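Local structure of Xcc1710-like domain-containing protein (Bordetella parapertussis 12822, 3CPK) at residues I22-V27 with H31-A36; S55-A60 with L92-G97; H101-E106 with V118-T123; Q124-T129 with V142-D147. The protein is of unknown function but belongs to the DUF498 family of small alpha/beta proteins with an Xcc1710-like domain. All blocks are in the same frame, centred on the assembly; numbering follows the deposited sequence.

Interaction 1. Residues I22-V27 with H31-A36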
# COMPACT_ATOMS: atom_id res chain seq x y z
N ILE A 22 5.39 3.58 -10.14
CA ILE A 22 4.03 3.95 -9.81
C ILE A 22 4.12 5.47 -9.79
O ILE A 22 5.10 6.03 -9.30
CB ILE A 22 3.60 3.45 -8.42
CG1 ILE A 22 3.58 1.92 -8.41
CG2 ILE A 22 2.22 3.99 -8.07
CD1 ILE A 22 2.67 1.31 -9.49
N GLU A 23 3.14 6.13 -10.37
CA GLU A 23 3.12 7.58 -10.37
C GLU A 23 2.05 7.99 -9.38
O GLU A 23 0.88 7.61 -9.50
CB GLU A 23 2.79 8.11 -11.76
CG GLU A 23 2.86 9.62 -11.87
CD GLU A 23 2.61 10.13 -13.28
OE1 GLU A 23 1.52 10.69 -13.53
OE2 GLU A 23 3.50 9.96 -14.14
N VAL A 24 2.45 8.74 -8.36
CA VAL A 24 1.49 9.19 -7.38
C VAL A 24 1.47 10.71 -7.41
O VAL A 24 2.52 11.36 -7.35
CB VAL A 24 1.88 8.69 -5.98
CG1 VAL A 24 0.77 9.02 -4.97
CG2 VAL A 24 2.13 7.21 -6.02
N ASN A 25 0.27 11.28 -7.52
CA ASN A 25 0.11 12.73 -7.56
C ASN A 25 0.99 13.32 -8.65
O ASN A 25 1.54 14.43 -8.51
CB ASN A 25 0.46 13.33 -6.18
CG ASN A 25 -0.38 12.73 -5.04
OD1 ASN A 25 0.02 12.75 -3.88
ND2 ASN A 25 -1.55 12.20 -5.37
N GLN A 26 1.14 12.57 -9.75
CA GLN A 26 1.94 12.98 -10.90
C GLN A 26 3.45 12.99 -10.68
O GLN A 26 4.19 13.70 -11.36
CB GLN A 26 1.45 14.35 -11.40
CG GLN A 26 0.08 14.27 -12.05
CD GLN A 26 -0.43 15.60 -12.57
OE1 GLN A 26 0.35 16.47 -12.96
NE2 GLN A 26 -1.74 15.75 -12.60
N VAL A 27 3.90 12.20 -9.72
CA VAL A 27 5.31 12.07 -9.42
C VAL A 27 5.66 10.58 -9.42
O VAL A 27 4.98 9.78 -8.77
CB VAL A 27 5.64 12.69 -8.05
CG1 VAL A 27 7.14 12.59 -7.77
CG2 VAL A 27 5.19 14.14 -8.03
N HIS A 31 11.01 3.20 -5.98
CA HIS A 31 11.37 2.48 -4.77
C HIS A 31 10.02 2.26 -4.08
O HIS A 31 9.05 2.95 -4.38
CB HIS A 31 12.33 3.27 -3.89
CG HIS A 31 11.75 4.53 -3.31
ND1 HIS A 31 11.68 5.71 -4.02
CD2 HIS A 31 11.26 4.80 -2.08
CE1 HIS A 31 11.17 6.65 -3.24
NE2 HIS A 31 10.91 6.12 -2.06
N ALA A 32 9.96 1.29 -3.17
CA ALA A 32 8.71 1.00 -2.48
C ALA A 32 8.22 2.17 -1.65
O ALA A 32 9.01 2.89 -1.04
CB ALA A 32 8.85 -0.24 -1.62
N ILE A 33 6.91 2.36 -1.63
CA ILE A 33 6.28 3.43 -0.89
C ILE A 33 5.03 2.94 -0.16
O ILE A 33 4.55 1.83 -0.38
CB ILE A 33 5.88 4.60 -1.82
CG1 ILE A 33 4.97 4.08 -2.94
CG2 ILE A 33 7.13 5.25 -2.42
CD1 ILE A 33 4.50 5.15 -3.91
N ALA A 34 4.52 3.78 0.73
CA ALA A 34 3.32 3.47 1.49
C ALA A 34 2.63 4.80 1.73
O ALA A 34 3.29 5.84 1.82
CB ALA A 34 3.68 2.79 2.81
N PHE A 35 1.31 4.79 1.82
CA PHE A 35 0.59 6.03 2.04
C PHE A 35 -0.89 5.80 2.19
O PHE A 35 -1.42 4.77 1.79
CB PHE A 35 0.87 7.03 0.90
CG PHE A 35 0.43 6.55 -0.46
CD1 PHE A 35 -0.84 6.84 -0.95
CD2 PHE A 35 1.30 5.79 -1.26
CE1 PHE A 35 -1.26 6.39 -2.19
CE2 PHE A 35 0.90 5.33 -2.51
CZ PHE A 35 -0.38 5.63 -2.98
N ALA A 36 -1.53 6.79 2.78
CA ALA A 36 -2.96 6.81 3.02
C ALA A 36 -3.49 7.93 2.15
O ALA A 36 -2.71 8.61 1.47
CB ALA A 36 -3.24 7.09 4.48
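Val24 meets Ile33 and Phe35 through its two methyl groups. CG2 of Val24 lies 3.8 Å from CD1 of Ile33 and also comes near the Phe35 ring. The Val24 and Ile33 side chains run past one another in opposite senses. CG1 of Val24 lies over the ring of Phe35. It sits 4.1 Å above the ring plane, displaced toward the rim, and its nearest ring atom is CZ. The methyl thus packs on a ring face, off centre. The Phe35 side chain comes from the opposite direction to Val24, with CG held between the backbone N and the carbonyl carbon (chi1 61°). That torsion raises the ring from its strand, so that one face meets the methyl.

Val24 begins a tight turn, which probably helps to fix its position. Val24 to Val27 form a type I' turn, with Asn25 and Gln26 at its corners, both at positive phi. Val24 N bonds to Val27 O (2.8 Å), and Val27 N returns to Val24 O (2.9 Å). The turn links strands 21-24 and 27-29 as a two-residue beta hairpin.

The contact joins the three-stranded antiparallel sheet to the five-stranded mixed sheet. Strand 21-24 is the middle strand of the first, and strand 33-35 belongs to the second. Around Phe35 lie Val14 of strand 14-18, Val142 and Leu144 of strand 140-144, and Tyr130 of helix 123-135, whose ring makes an edge-to-face stack with it.

Interaction 2. Residues S55-A60 with L92-G97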
# COMPACT_ATOMS: atom_id res chain seq x y z
N SER A 55 6.20 -6.53 10.98
CA SER A 55 6.74 -5.30 11.55
C SER A 55 6.70 -4.20 10.50
O SER A 55 6.43 -3.04 10.80
CB SER A 55 8.18 -5.54 12.01
OG SER A 55 8.69 -4.40 12.68
N LEU A 56 6.98 -4.57 9.26
CA LEU A 56 6.97 -3.63 8.15
C LEU A 56 5.54 -3.29 7.74
O LEU A 56 5.24 -2.14 7.41
CB LEU A 56 7.73 -4.23 6.97
CG LEU A 56 9.22 -3.95 6.98
CD1 LEU A 56 9.91 -4.77 5.92
CD2 LEU A 56 9.45 -2.46 6.74
N LEU A 57 4.66 -4.28 7.76
CA LEU A 57 3.27 -4.09 7.39
C LEU A 57 2.57 -3.15 8.35
O LEU A 57 1.72 -2.35 7.94
CB LEU A 57 2.55 -5.44 7.37
CG LEU A 57 2.24 -6.11 6.03
CD1 LEU A 57 3.01 -5.47 4.87
CD2 LEU A 57 2.56 -7.59 6.16
N GLN A 58 2.92 -3.25 9.62
CA GLN A 58 2.31 -2.40 10.64
C GLN A 58 2.80 -0.97 10.59
O GLN A 58 2.07 -0.04 10.92
CB GLN A 58 2.54 -3.00 12.02
CG GLN A 58 1.65 -4.22 12.26
CD GLN A 58 2.22 -5.16 13.29
OE1 GLN A 58 2.30 -6.37 13.06
NE2 GLN A 58 2.63 -4.62 14.44
N GLN A 59 4.04 -0.77 10.18
CA GLN A 59 4.55 0.59 10.09
C GLN A 59 3.88 1.28 8.90
O GLN A 59 3.60 2.48 8.94
CB GLN A 59 6.07 0.56 9.95
CG GLN A 59 6.66 1.34 8.80
CD GLN A 59 8.17 1.31 8.83
OE1 GLN A 59 8.77 0.47 9.52
NE2 GLN A 59 8.81 2.21 8.09
N ALA A 60 3.60 0.51 7.85
CA ALA A 60 2.95 1.04 6.65
C ALA A 60 1.50 1.40 6.97
O ALA A 60 1.00 2.46 6.59
CB ALA A 60 3.00 0.01 5.53
N LEU A 92 -5.47 -2.78 4.44
CA LEU A 92 -4.09 -2.47 4.10
C LEU A 92 -3.82 -3.26 2.83
O LEU A 92 -3.75 -4.49 2.85
CB LEU A 92 -3.08 -2.89 5.17
CG LEU A 92 -1.64 -2.85 4.62
CD1 LEU A 92 -1.34 -1.48 4.00
CD2 LEU A 92 -0.64 -3.16 5.72
N LEU A 93 -3.70 -2.55 1.73
CA LEU A 93 -3.42 -3.15 0.44
C LEU A 93 -1.91 -3.29 0.33
O LEU A 93 -1.17 -2.37 0.67
CB LEU A 93 -3.91 -2.24 -0.69
CG LEU A 93 -5.33 -2.34 -1.24
CD1 LEU A 93 -6.30 -2.89 -0.21
CD2 LEU A 93 -5.75 -0.98 -1.74
N VAL A 94 -1.46 -4.45 -0.14
CA VAL A 94 -0.04 -4.66 -0.31
C VAL A 94 0.28 -5.10 -1.74
O VAL A 94 -0.16 -6.16 -2.20
CB VAL A 94 0.48 -5.71 0.69
CG1 VAL A 94 2.01 -5.84 0.56
CG2 VAL A 94 0.10 -5.30 2.10
N GLY A 95 1.03 -4.24 -2.44
CA GLY A 95 1.44 -4.53 -3.81
C GLY A 95 2.77 -5.24 -3.78
O GLY A 95 3.79 -4.64 -3.49
N THR A 96 2.74 -6.53 -4.06
CA THR A 96 3.94 -7.36 -4.02
C THR A 96 4.69 -7.38 -5.34
O THR A 96 5.36 -8.36 -5.68
CB THR A 96 3.58 -8.80 -3.59
OG1 THR A 96 2.64 -9.37 -4.52
CG2 THR A 96 2.95 -8.76 -2.21
N GLY A 97 4.58 -6.29 -6.08
CA GLY A 97 5.27 -6.22 -7.35
C GLY A 97 4.52 -6.75 -8.56
O GLY A 97 3.30 -6.67 -8.67
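Leu57 and Leu92 mark the nearest approach of the two backbones, with their CA atoms 8.2 Å apart. Residues 55-60 are helical, and residues 92-95 are in a beta strand. The helix turn closes with the bond from Ala60 N to Leu56 O (3.1 Å). The strand sends Leu92 and Val94 toward the helix, as expected for alternate residues, while Leu93 faces the other side of the sheet.

Leu57 carries the helix side of the contact. Its CG lies 4.1 Å from CD2 of Leu92, and the two side chains cross at a slant. The same Leu92 methyl also approaches the backbone, with CD2 3.3 Å from O of Leu57, so it packs against both the side chain and the carbonyl of one residue. Leu92 CG is placed opposite the backbone N (chi1 167°), which extends the side chain toward the helix. Further along the strand, CD1 of Leu57 meets CG2 of Val94 at 4.0 Å, and here the side chains cross at about a right angle. Side chain meets side chain through carbon alone; the polar atom touched is the Leu57 carbonyl O.

Helix 54-61 therefore packs on one face of the mixed sheet, where strand 91-95 runs between strands 140-144 and 117-121. Leu111 of helix 105-112 touches both Leu57 and Leu92, and Trp44 also packs on Leu57. On the other face, Leu93 meets Thr129, Tyr130 and Leu133 of helix 123-135.

Interaction 3. Residues H101-E106 with V118-T123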
# COMPACT_ATOMS: atom_id res chain seq x y z
N HIS A 101 1.91 -12.39 -4.31
CA HIS A 101 2.78 -13.16 -3.45
C HIS A 101 1.98 -13.34 -2.17
O HIS A 101 1.56 -12.35 -1.56
CB HIS A 101 4.05 -12.37 -3.15
CG HIS A 101 4.94 -13.00 -2.12
ND1 HIS A 101 6.02 -13.80 -2.45
CD2 HIS A 101 4.90 -12.97 -0.77
CE1 HIS A 101 6.61 -14.22 -1.35
NE2 HIS A 101 5.95 -13.73 -0.31
N LEU A 102 1.75 -14.58 -1.78
CA LEU A 102 0.98 -14.85 -0.58
C LEU A 102 1.71 -14.44 0.68
O LEU A 102 2.89 -14.77 0.87
CB LEU A 102 0.62 -16.34 -0.52
CG LEU A 102 0.36 -16.95 0.86
CD1 LEU A 102 -0.72 -16.19 1.60
CD2 LEU A 102 -0.03 -18.41 0.68
N LEU A 103 1.01 -13.71 1.54
CA LEU A 103 1.56 -13.27 2.82
C LEU A 103 1.11 -14.28 3.88
O LEU A 103 -0.06 -14.64 3.94
CB LEU A 103 1.00 -11.89 3.19
CG LEU A 103 1.30 -10.69 2.29
CD1 LEU A 103 0.37 -9.56 2.67
CD2 LEU A 103 2.73 -10.27 2.43
N GLY A 104 2.04 -14.71 4.72
CA GLY A 104 1.70 -15.69 5.73
C GLY A 104 1.14 -15.15 7.04
O GLY A 104 1.21 -13.95 7.30
N PRO A 105 0.58 -16.03 7.87
CA PRO A 105 -0.02 -15.76 9.18
C PRO A 105 0.85 -14.90 10.11
O PRO A 105 0.35 -14.02 10.81
CB PRO A 105 -0.29 -17.17 9.75
CG PRO A 105 0.57 -18.10 8.87
CD PRO A 105 0.43 -17.46 7.53
N GLU A 106 2.15 -15.15 10.12
CA GLU A 106 3.06 -14.38 10.96
C GLU A 106 3.31 -12.97 10.40
O GLU A 106 3.94 -12.14 11.05
CB GLU A 106 4.39 -15.11 11.10
N VAL A 118 -5.78 -7.25 5.50
CA VAL A 118 -4.78 -6.99 4.47
C VAL A 118 -4.98 -7.83 3.22
O VAL A 118 -5.44 -8.96 3.27
CB VAL A 118 -3.34 -7.16 5.03
CG1 VAL A 118 -3.39 -7.60 6.47
CG2 VAL A 118 -2.54 -8.15 4.19
N GLU A 119 -4.61 -7.24 2.09
CA GLU A 119 -4.75 -7.90 0.81
C GLU A 119 -3.50 -7.69 -0.04
O GLU A 119 -3.15 -6.55 -0.35
CB GLU A 119 -5.96 -7.33 0.08
CG GLU A 119 -7.21 -7.31 0.94
CD GLU A 119 -8.43 -6.82 0.19
OE1 GLU A 119 -8.48 -7.02 -1.04
OE2 GLU A 119 -9.33 -6.25 0.83
N ALA A 120 -2.84 -8.78 -0.40
CA ALA A 120 -1.65 -8.69 -1.23
C ALA A 120 -2.06 -9.00 -2.66
O ALA A 120 -2.93 -9.82 -2.89
CB ALA A 120 -0.62 -9.69 -0.75
N MSE A 121 -1.45 -8.31 -3.61
CA MSE A 121 -1.75 -8.54 -5.02
C MSE A 121 -0.64 -7.87 -5.79
O MSE A 121 0.14 -7.12 -5.21
CB MSE A 121 -3.11 -7.92 -5.38
CG MSE A 121 -3.26 -6.45 -4.98
SE MSE A 121 -5.06 -5.75 -5.23
CE MSE A 121 -5.84 -6.44 -3.57
N ASP A 122 -0.55 -8.14 -7.09
CA ASP A 122 0.48 -7.51 -7.89
C ASP A 122 0.30 -6.01 -7.72
O ASP A 122 -0.81 -5.53 -7.49
CB ASP A 122 0.36 -7.92 -9.36
CG ASP A 122 -0.97 -7.57 -9.95
OD1 ASP A 122 -1.96 -8.26 -9.62
OD2 ASP A 122 -1.03 -6.60 -10.74
N THR A 123 1.39 -5.27 -7.85
CA THR A 123 1.40 -3.83 -7.69
C THR A 123 0.46 -2.97 -8.54
O THR A 123 -0.15 -2.04 -8.01
CB THR A 123 2.84 -3.30 -7.80
OG1 THR A 123 3.59 -3.77 -6.69
CG2 THR A 123 2.86 -1.78 -7.80
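Leu103 points its side chain across to strand 117-121, where it meets Val118 and Ala120. One methyl does most of the work. CD1 of Leu103 lies 3.6 Å from CG2 of Val118 and also 3.6 Å from CB of Ala120. The Leu103 and Val118 side chains meet at a slant. The valine is modelled near-eclipsed (chi1 2°), so the detail of this contact is less sure. CG of Leu103 is also near, 3.7 Å from Ala120 CB. The first torsion of Leu103 sets CG beside the backbone N, opposite the carbonyl carbon (chi1 -62°). CD1 is then anti to CA (chi2 166°), which carries that methyl out toward the strand.

Val118 and Ala120 are alternate residues of the strand and face the loop together. Glu119 and Met121 point away. Met121, modelled as selenomethionine, packs on Ala126 and Thr129 of helix 123-135, across the sheet. Ala120 has a second neighbour, since O of His101 packs within 3.5 Å of its CB.

The two segments belong to a beta-alpha-beta unit. Strand 91-95 leads through the loop to helix 105-112, and the chain returns as strand 117-121, an outermost strand of the mixed sheet. Gly104 stands at the N-cap of the helix. Val108 of that helix touches both Leu103 and Val118.

The side chains meet through carbon atoms alone. The contact probably rests on van der Waals packing and some exclusion of water, in a place only partly removed from solvent. The fit depends on the shape of Leu103 against a small alanine and a branched valine.

Interaction 4. Residues Q124-T129 with V142-D147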
# COMPACT_ATOMS: atom_id res chain seq x y z
N GLN A 124 0.33 -3.24 -9.84
CA GLN A 124 -0.56 -2.41 -10.65
C GLN A 124 -2.01 -2.52 -10.16
O GLN A 124 -2.79 -1.57 -10.27
CB GLN A 124 -0.48 -2.78 -12.14
CG GLN A 124 0.93 -3.03 -12.70
CD GLN A 124 1.89 -1.86 -12.58
OE1 GLN A 124 1.64 -0.76 -13.10
NE2 GLN A 124 3.01 -2.09 -11.91
N ALA A 125 -2.37 -3.67 -9.61
CA ALA A 125 -3.72 -3.88 -9.09
C ALA A 125 -3.88 -3.22 -7.73
O ALA A 125 -4.92 -2.62 -7.43
CB ALA A 125 -4.02 -5.37 -8.99
N ALA A 126 -2.86 -3.33 -6.89
CA ALA A 126 -2.90 -2.70 -5.57
C ALA A 126 -3.17 -1.21 -5.73
O ALA A 126 -4.07 -0.65 -5.11
CB ALA A 126 -1.57 -2.93 -4.85
N ALA A 127 -2.39 -0.58 -6.61
CA ALA A 127 -2.49 0.85 -6.90
C ALA A 127 -3.90 1.22 -7.36
O ALA A 127 -4.49 2.19 -6.89
CB ALA A 127 -1.47 1.23 -7.97
N ARG A 128 -4.40 0.44 -8.30
CA ARG A 128 -5.72 0.63 -8.86
C ARG A 128 -6.81 0.33 -7.83
O ARG A 128 -7.86 0.98 -7.80
CB ARG A 128 -5.83 -0.29 -10.07
CG ARG A 128 -7.20 -0.47 -10.65
CD ARG A 128 -7.12 -1.64 -11.61
NE ARG A 128 -5.90 -1.54 -12.40
CZ ARG A 128 -5.08 -2.56 -12.66
NH1 ARG A 128 -5.35 -3.78 -12.20
NH2 ARG A 128 -3.98 -2.35 -13.38
N THR A 129 -6.58 -0.67 -6.98
CA THR A 129 -7.58 -0.98 -5.97
C THR A 129 -7.59 0.12 -4.90
O THR A 129 -8.61 0.37 -4.26
CB THR A 129 -7.32 -2.36 -5.31
OG1 THR A 129 -7.39 -3.39 -6.30
CG2 THR A 129 -8.36 -2.65 -4.27
N VAL A 142 -2.03 1.89 1.50
CA VAL A 142 -1.46 1.01 0.50
C VAL A 142 0.06 1.02 0.57
O VAL A 142 0.69 2.06 0.77
CB VAL A 142 -1.91 1.39 -0.93
CG1 VAL A 142 -1.35 2.76 -1.32
CG2 VAL A 142 -1.47 0.32 -1.92
N ALA A 143 0.64 -0.17 0.42
CA ALA A 143 2.08 -0.38 0.42
C ALA A 143 2.37 -1.03 -0.93
O ALA A 143 1.74 -2.03 -1.28
CB ALA A 143 2.47 -1.32 1.55
N LEU A 144 3.31 -0.47 -1.68
CA LEU A 144 3.65 -0.96 -3.02
C LEU A 144 5.13 -1.13 -3.33
O LEU A 144 5.93 -0.22 -3.10
CB LEU A 144 3.09 -0.01 -4.07
CG LEU A 144 1.65 0.49 -3.99
CD1 LEU A 144 1.60 1.89 -4.60
CD2 LEU A 144 0.70 -0.46 -4.70
N LEU A 145 5.48 -2.30 -3.87
CA LEU A 145 6.84 -2.61 -4.31
C LEU A 145 6.70 -2.41 -5.82
O LEU A 145 5.91 -3.08 -6.46
CB LEU A 145 7.18 -4.08 -4.01
CG LEU A 145 7.17 -4.54 -2.55
CD1 LEU A 145 6.94 -6.05 -2.50
CD2 LEU A 145 8.48 -4.16 -1.86
N PRO A 146 7.49 -1.50 -6.41
CA PRO A 146 7.39 -1.26 -7.85
C PRO A 146 7.98 -2.35 -8.73
O PRO A 146 8.47 -3.36 -8.23
CB PRO A 146 8.11 0.07 -8.01
CG PRO A 146 9.26 -0.07 -7.03
CD PRO A 146 8.69 -0.86 -5.84
N ASP A 147 7.94 -2.13 -10.04
CA ASP A 147 8.46 -3.10 -10.99
C ASP A 147 7.82 -4.44 -10.65
O ASP A 147 6.66 -4.42 -10.21
CB ASP A 147 9.98 -3.20 -10.87
O HOH W 1 4.79 -3.92 -12.02
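The flat amide of Gln124 reaches Asp147 through a water, which donates to Asp147 O (2.7 Å) and accepts a weak bond from Gln124 NE2. The other flat group is the guanidinium of Arg128. One turn back in the same helix, the carbonyl oxygen of Gln124 lies 3.4 Å above its plane, over the centre of one face.

Leu144 CG sits beside the backbone N, opposite the carbonyl carbon (chi1 -47°), which turns CD2 toward Ala126. CD2 lies 3.4 Å from CB of Ala126, short for two methyl carbons, so the packing is tight or slightly strained in the model. CG2 of Val142 approaches more loosely, 4.2 Å from O of Ala126. The small alanines probably allow the helix to lie near the strand. The axes of helix segment 124-129 and strand segment 142-144 come within 8.7 Å and run nearly antiparallel, at 157°.

Thr129 OG1 donates to Ala125 O at 2.8 Å, from 46° out of the carbonyl plane. Thr129 N donates to the same oxygen.

Just before the helical segment, Thr123 OG1 bonds to Leu145 O. Between residues 124-129 and 142-147 themselves, methyl packing dominates, and the half-weak water bridge suggests a modest polar contribution.

In the fold
Interactions 1, 2 and 4 are buried, and interaction 3 lies at the surface, on an outermost strand. All four reach the five-stranded mixed sheet. Interaction 4 packs helix 123-135 on one face, and interaction 1 brings the small antiparallel sheet there as well. Interactions 2 and 3 lie on the other face, with helix 54-61 and the loop before helix 105-112. Probable strand-pairing bonds join them: Ile33 O to Leu144 N (2.9 Å) links interactions 1 and 4, Leu93 O to Ala143 N (2.9 Å) links 2 and 4, and Val94 N to Glu119 O (2.7 Å) links 2 and 3. Aliphatic packing dominates throughout. Interaction 1 adds an aromatic face, and interaction 4 a water bridge.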